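Local coordinates for ferric iron-binding protein HitA (Pseudomonas aeruginosa PAO1, PDB 6IWF), which binds ferric iron and probably serves as a periplasmic solute-binding protein in metal uptake, with a part in gallium internalization, at residues A[245-249]-A[250-254]; A[199-202]-A[203-207]. All blocks are in the same frame, centred on the assembly; numbering follows the deposited sequence.

Interaction 1: residues A[245-249]-A[250-254]; sequences VAFML and SEEGQ
Phe247 O, a carbonyl oxygen in the last turn of helix 238-248, takes two hydrogen bonds from Ser250 at the start of the next helix. Ser250 OG donates to it at 2.7 Å, in the carbonyl plane on a lone pair, whereas Ser250 N, 3.1 Å from Phe247 O, comes from above that plane. The hydroxyl serves twice: with chi1 at 69°, Ser250 OG sits between its own backbone N and carbonyl carbon and accepts from Gly253 N at 3.0 Å, the capping bond. Gly253 packs against the same carbonyl; having no side chain, it lets its CA come up to Phe247 O in a CH...O contact of 3.3 Å, and that CA also lies over one face of the Phe247 ring. On the buried side, the bent side chain of Gln254 turns NE2 to Met248 O at 2.9 Å and runs alongside Leu249; the same NE2 also donates to Ile99 O, and OE1 accepts from Arg267 N. The outer side is looser. There the exposed, extended Glu252 meets the ring at its edge, OE1 standing 3.7 Å from Phe247 CE1 in the ring plane, with the carboxylate turned 77° from the ring. Phe247 also touches Ile19 and Ala22 of helix 13-27. The whole is a tight helix-to-helix turn, in which Ser250 is the N-cap of helix 251-258.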
loop_
_atom_site.group_PDB
_atom_site.type_symbol
_atom_site.label_atom_id
_atom_site.label_comp_id
_atom_site.label_asym_id
_atom_site.label_seq_id
_atom_site.Cartn_x
_atom_site.Cartn_y
_atom_site.Cartn_z
ATOM N N VAL A 245 16.854 3.098 -7.576
ATOM C CA VAL A 245 16.011 3.483 -6.442
ATOM C C VAL A 245 16.054 4.994 -6.243
ATOM O O VAL A 245 15.027 5.629 -5.983
ATOM C CB VAL A 245 16.413 2.727 -5.161
ATOM C CG1 VAL A 245 15.635 3.270 -3.978
ATOM C CG2 VAL A 245 16.101 1.251 -5.318
ATOM N N ALA A 246 17.230 5.600 -6.427
ATOM C CA ALA A 246 17.319 7.055 -6.375
ATOM C C ALA A 246 16.434 7.703 -7.438
ATOM O O ALA A 246 15.786 8.726 -7.177
ATOM C CB ALA A 246 18.778 7.489 -6.532
ATOM N N PHE A 247 16.376 7.114 -8.633
ATOM C CA PHE A 247 15.556 7.691 -9.691
ATOM C C PHE A 247 14.068 7.568 -9.370
ATOM O O PHE A 247 13.274 8.428 -9.773
ATOM C CB PHE A 247 15.903 7.036 -11.031
ATOM C CG PHE A 247 15.074 7.517 -12.175
ATOM C CD1 PHE A 247 15.369 8.717 -12.803
ATOM C CD2 PHE A 247 13.997 6.771 -12.626
ATOM C CE1 PHE A 247 14.596 9.167 -13.853
ATOM C CE2 PHE A 247 13.225 7.213 -13.681
ATOM C CZ PHE A 247 13.536 8.418 -14.299
ATOM N N MET A 248 13.677 6.545 -8.609
ATOM C CA MET A 248 12.274 6.430 -8.220
ATOM C C MET A 248 11.827 7.618 -7.384
ATOM O O MET A 248 10.633 7.934 -7.355
ATOM C CB MET A 248 12.046 5.129 -7.446
ATOM C CG MET A 248 12.409 3.880 -8.228
ATOM S SD MET A 248 12.101 2.423 -7.198
ATOM C CE MET A 248 10.309 2.344 -7.331
ATOM N N LEU A 249 12.760 8.266 -6.687
ATOM C CA LEU A 249 12.480 9.406 -5.826
ATOM C C LEU A 249 12.939 10.723 -6.441
ATOM O O LEU A 249 12.902 11.756 -5.764
ATOM C CB LEU A 249 13.137 9.218 -4.465
ATOM C CG LEU A 249 12.377 8.191 -3.636
ATOM C CD1 LEU A 249 13.295 7.627 -2.574
ATOM C CD2 LEU A 249 11.136 8.836 -3.021
ATOM N N SER A 250 13.392 10.702 -7.688
ATOM C CA SER A 250 13.585 11.957 -8.404
ATOM C C SER A 250 12.233 12.563 -8.780
ATOM O O SER A 250 11.198 11.893 -8.777
ATOM C CB SER A 250 14.429 11.743 -9.662
ATOM O OG SER A 250 13.728 10.994 -10.641
ATOM N N GLU A 251 12.248 13.857 -9.112
ATOM C CA GLU A 251 11.022 14.492 -9.587
ATOM C C GLU A 251 10.448 13.754 -10.794
ATOM O O GLU A 251 9.236 13.522 -10.872
ATOM C CB GLU A 251 11.284 15.962 -9.926
ATOM C CG GLU A 251 10.138 16.885 -9.552
ATOM C CD GLU A 251 10.102 18.148 -10.395
ATOM O OE1 GLU A 251 9.035 18.441 -10.980
ATOM O OE2 GLU A 251 11.139 18.848 -10.468
ATOM N N GLU A 252 11.304 13.363 -11.740
ATOM C CA GLU A 252 10.825 12.666 -12.927
ATOM C C GLU A 252 10.283 11.279 -12.586
ATOM O O GLU A 252 9.258 10.856 -13.133
ATOM C CB GLU A 252 11.955 12.570 -13.951
ATOM C CG GLU A 252 11.603 11.797 -15.199
ATOM C CD GLU A 252 12.796 11.627 -16.132
ATOM O OE1 GLU A 252 13.860 12.222 -15.853
ATOM O OE2 GLU A 252 12.665 10.898 -17.134
ATOM N N GLY A 253 10.967 10.550 -11.703
ATOM C CA GLY A 253 10.502 9.216 -11.348
ATOM C C GLY A 253 9.194 9.250 -10.576
ATOM O O GLY A 253 8.262 8.501 -10.875
ATOM N N GLN A 254 9.106 10.127 -9.580
ATOM C CA GLN A 254 7.852 10.263 -8.840
ATOM C C GLN A 254 6.699 10.604 -9.775
ATOM O O GLN A 254 5.588 10.077 -9.629
ATOM C CB GLN A 254 7.999 11.321 -7.755
ATOM C CG GLN A 254 8.990 10.943 -6.663
ATOM C CD GLN A 254 8.337 10.154 -5.552
ATOM O OE1 GLN A 254 7.724 10.728 -4.655
ATOM N NE2 GLN A 254 8.474 8.830 -5.595
#

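Interaction 2: residues A[199-202]-A[203-207]; sequences YTLK and KEKGE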
loop_
_atom_site.group_PDB
_atom_site.type_symbol
_atom_site.label_atom_id
_atom_site.label_comp_id
_atom_site.label_asym_id
_atom_site.label_seq_id
_atom_site.Cartn_x
_atom_site.Cartn_y
_atom_site.Cartn_z
ATOM N N TYR A 199 -9.901 6.400 -7.781
ATOM C CA TYR A 199 -9.363 7.252 -8.838
ATOM C C TYR A 199 -9.097 6.465 -10.119
ATOM O O TYR A 199 -9.337 6.972 -11.222
ATOM C CB TYR A 199 -8.094 7.952 -8.347
ATOM C CG TYR A 199 -8.375 9.022 -7.327
ATOM C CD1 TYR A 199 -8.468 8.715 -5.965
ATOM C CD2 TYR A 199 -8.604 10.339 -7.720
ATOM C CE1 TYR A 199 -8.739 9.689 -5.021
ATOM C CE2 TYR A 199 -8.879 11.317 -6.786
ATOM C CZ TYR A 199 -8.952 10.993 -5.442
ATOM O OH TYR A 199 -9.218 11.980 -4.526
ATOM N N THR A 200 -8.601 5.228 -10.004
ATOM C CA THR A 200 -8.411 4.410 -11.201
ATOM C C THR A 200 -9.735 4.171 -11.917
ATOM O O THR A 200 -9.820 4.302 -13.145
ATOM C CB THR A 200 -7.750 3.078 -10.843
ATOM O OG1 THR A 200 -6.501 3.327 -10.183
ATOM C CG2 THR A 200 -7.508 2.257 -12.111
ATOM N N LEU A 201 -10.786 3.846 -11.161
ATOM C CA LEU A 201 -12.093 3.604 -11.764
ATOM C C LEU A 201 -12.657 4.873 -12.392
ATOM O O LEU A 201 -13.254 4.821 -13.475
ATOM C CB LEU A 201 -13.064 3.049 -10.717
ATOM C CG LEU A 201 -14.429 2.618 -11.248
ATOM C CD1 LEU A 201 -14.233 1.534 -12.299
ATOM C CD2 LEU A 201 -15.338 2.127 -10.124
ATOM N N LYS A 202 -12.485 6.020 -11.727
ATOM C CA LYS A 202 -12.952 7.281 -12.295
ATOM C C LYS A 202 -12.246 7.588 -13.607
ATOM O O LYS A 202 -12.884 7.989 -14.587
ATOM C CB LYS A 202 -12.745 8.432 -11.310
ATOM C CG LYS A 202 -13.253 9.754 -11.875
ATOM C CD LYS A 202 -13.217 10.881 -10.869
ATOM C CE LYS A 202 -13.594 12.198 -11.541
ATOM N NZ LYS A 202 -13.746 13.311 -10.565
ATOM N N LYS A 203 -10.919 7.412 -13.645
ATOM C CA LYS A 203 -10.183 7.628 -14.888
ATOM C C LYS A 203 -10.754 6.789 -16.029
ATOM O O LYS A 203 -10.806 7.247 -17.176
ATOM C CB LYS A 203 -8.697 7.316 -14.672
ATOM C CG LYS A 203 -7.825 7.537 -15.906
ATOM C CD LYS A 203 -6.348 7.621 -15.535
ATOM C CE LYS A 203 -5.732 6.232 -15.353
ATOM N NZ LYS A 203 -5.989 5.638 -14.004
ATOM N N GLU A 204 -11.224 5.580 -15.727
ATOM C CA GLU A 204 -11.737 4.698 -16.769
ATOM C C GLU A 204 -13.155 5.076 -17.189
ATOM O O GLU A 204 -13.472 5.061 -18.384
ATOM C CB GLU A 204 -11.687 3.247 -16.284
ATOM C CG GLU A 204 -12.375 2.235 -17.196
ATOM C CD GLU A 204 -12.181 0.798 -16.722
ATOM O OE1 GLU A 204 -12.600 0.476 -15.584
ATOM O OE2 GLU A 204 -11.607 -0.011 -17.487
ATOM N N LYS A 205 -14.019 5.430 -16.233
ATOM C CA LYS A 205 -15.433 5.656 -16.524
ATOM C C LYS A 205 -15.792 7.122 -16.733
ATOM O O LYS A 205 -16.863 7.404 -17.285
ATOM C CB LYS A 205 -16.309 5.087 -15.400
ATOM C CG LYS A 205 -16.247 3.578 -15.259
ATOM C CD LYS A 205 -17.134 3.082 -14.124
ATOM C CE LYS A 205 -18.581 3.543 -14.277
ATOM N NZ LYS A 205 -19.537 2.417 -14.062
ATOM N N GLY A 206 -14.937 8.052 -16.307
ATOM C CA GLY A 206 -15.197 9.470 -16.474
ATOM C C GLY A 206 -15.783 10.140 -15.245
ATOM O O GLY A 206 -15.120 10.955 -14.591
ATOM N N GLU A 207 -17.035 9.815 -14.931
ATOM C CA GLU A 207 -17.713 10.331 -13.750
ATOM C C GLU A 207 -18.284 9.161 -12.969
ATOM O O GLU A 207 -18.781 8.204 -13.562
ATOM C CB GLU A 207 -18.832 11.314 -14.126
ATOM C CG GLU A 207 -18.327 12.690 -14.516
ATOM C CD GLU A 207 -17.351 13.260 -13.491
ATOM O OE1 GLU A 207 -17.676 13.259 -12.282
ATOM O OE2 GLU A 207 -16.257 13.712 -13.900
#
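Leu201 O receives two backbone N-H groups: Lys205 N at 2.9 Å, and Glu204 N at 3.1 Å, a weak bond with an N-H...O angle of only 124°. Glu204 N also donates to Thr200 O, so its proton is shared between the i-4 and i-3 carbonyls. The helical series reaches Gly206 N, which donates to Lys202 O at 2.7 Å. Gly206 then leaves helical geometry with a positive phi (98°) that glycine, lacking a side chain, readily takes. Among the side chains, Leu201 and Lys205 run side by side, Leu201 CD1 lying 3.8 Å from Lys205 CD; this buried leucine also packs on Met180 and Lys181 of helix 176-184. Lys202 is stretched out, CG anti to its N (chi1 -179°), and its methylenes pass Gly206 O, CE at 3.6 Å. Lys202 NZ is 4.2 Å from Glu207 OE2, too far for a salt bridge, though the two charges probably attract weakly. Earlier in the helix, Tyr199 OH bonds to Ala275 O. Residues 199-207 are the last two turns of helix 196-205 and its exit; the helix opens with the iron ligands Tyr196 and Tyr197 and closes here at a positive-phi glycine.

Both contacts are local and deal with helix ends, yet they solve different problems. Interaction 1 passes the chain from one helix to another, and a serine side chain does much of the hydrogen bonding; interaction 2 stays within a single helix until its last turn, and its hydrogen bonds across the contact are all between backbone groups. Burial differs too: 245-254 is partly buried, its inner side resting on strands 97-108 and 224-231, whereas 199-207 is a surface contact with lysines and glutamates around one buried leucine. The two share no secondary-structure element and do not touch, their nearest atoms being about 13 Å apart. Residues 199-207 begin two residues after the iron ligand Tyr197, itself next to Tyr196; Met248 lies about 11 Å from a third, Glu60, side chain to side chain.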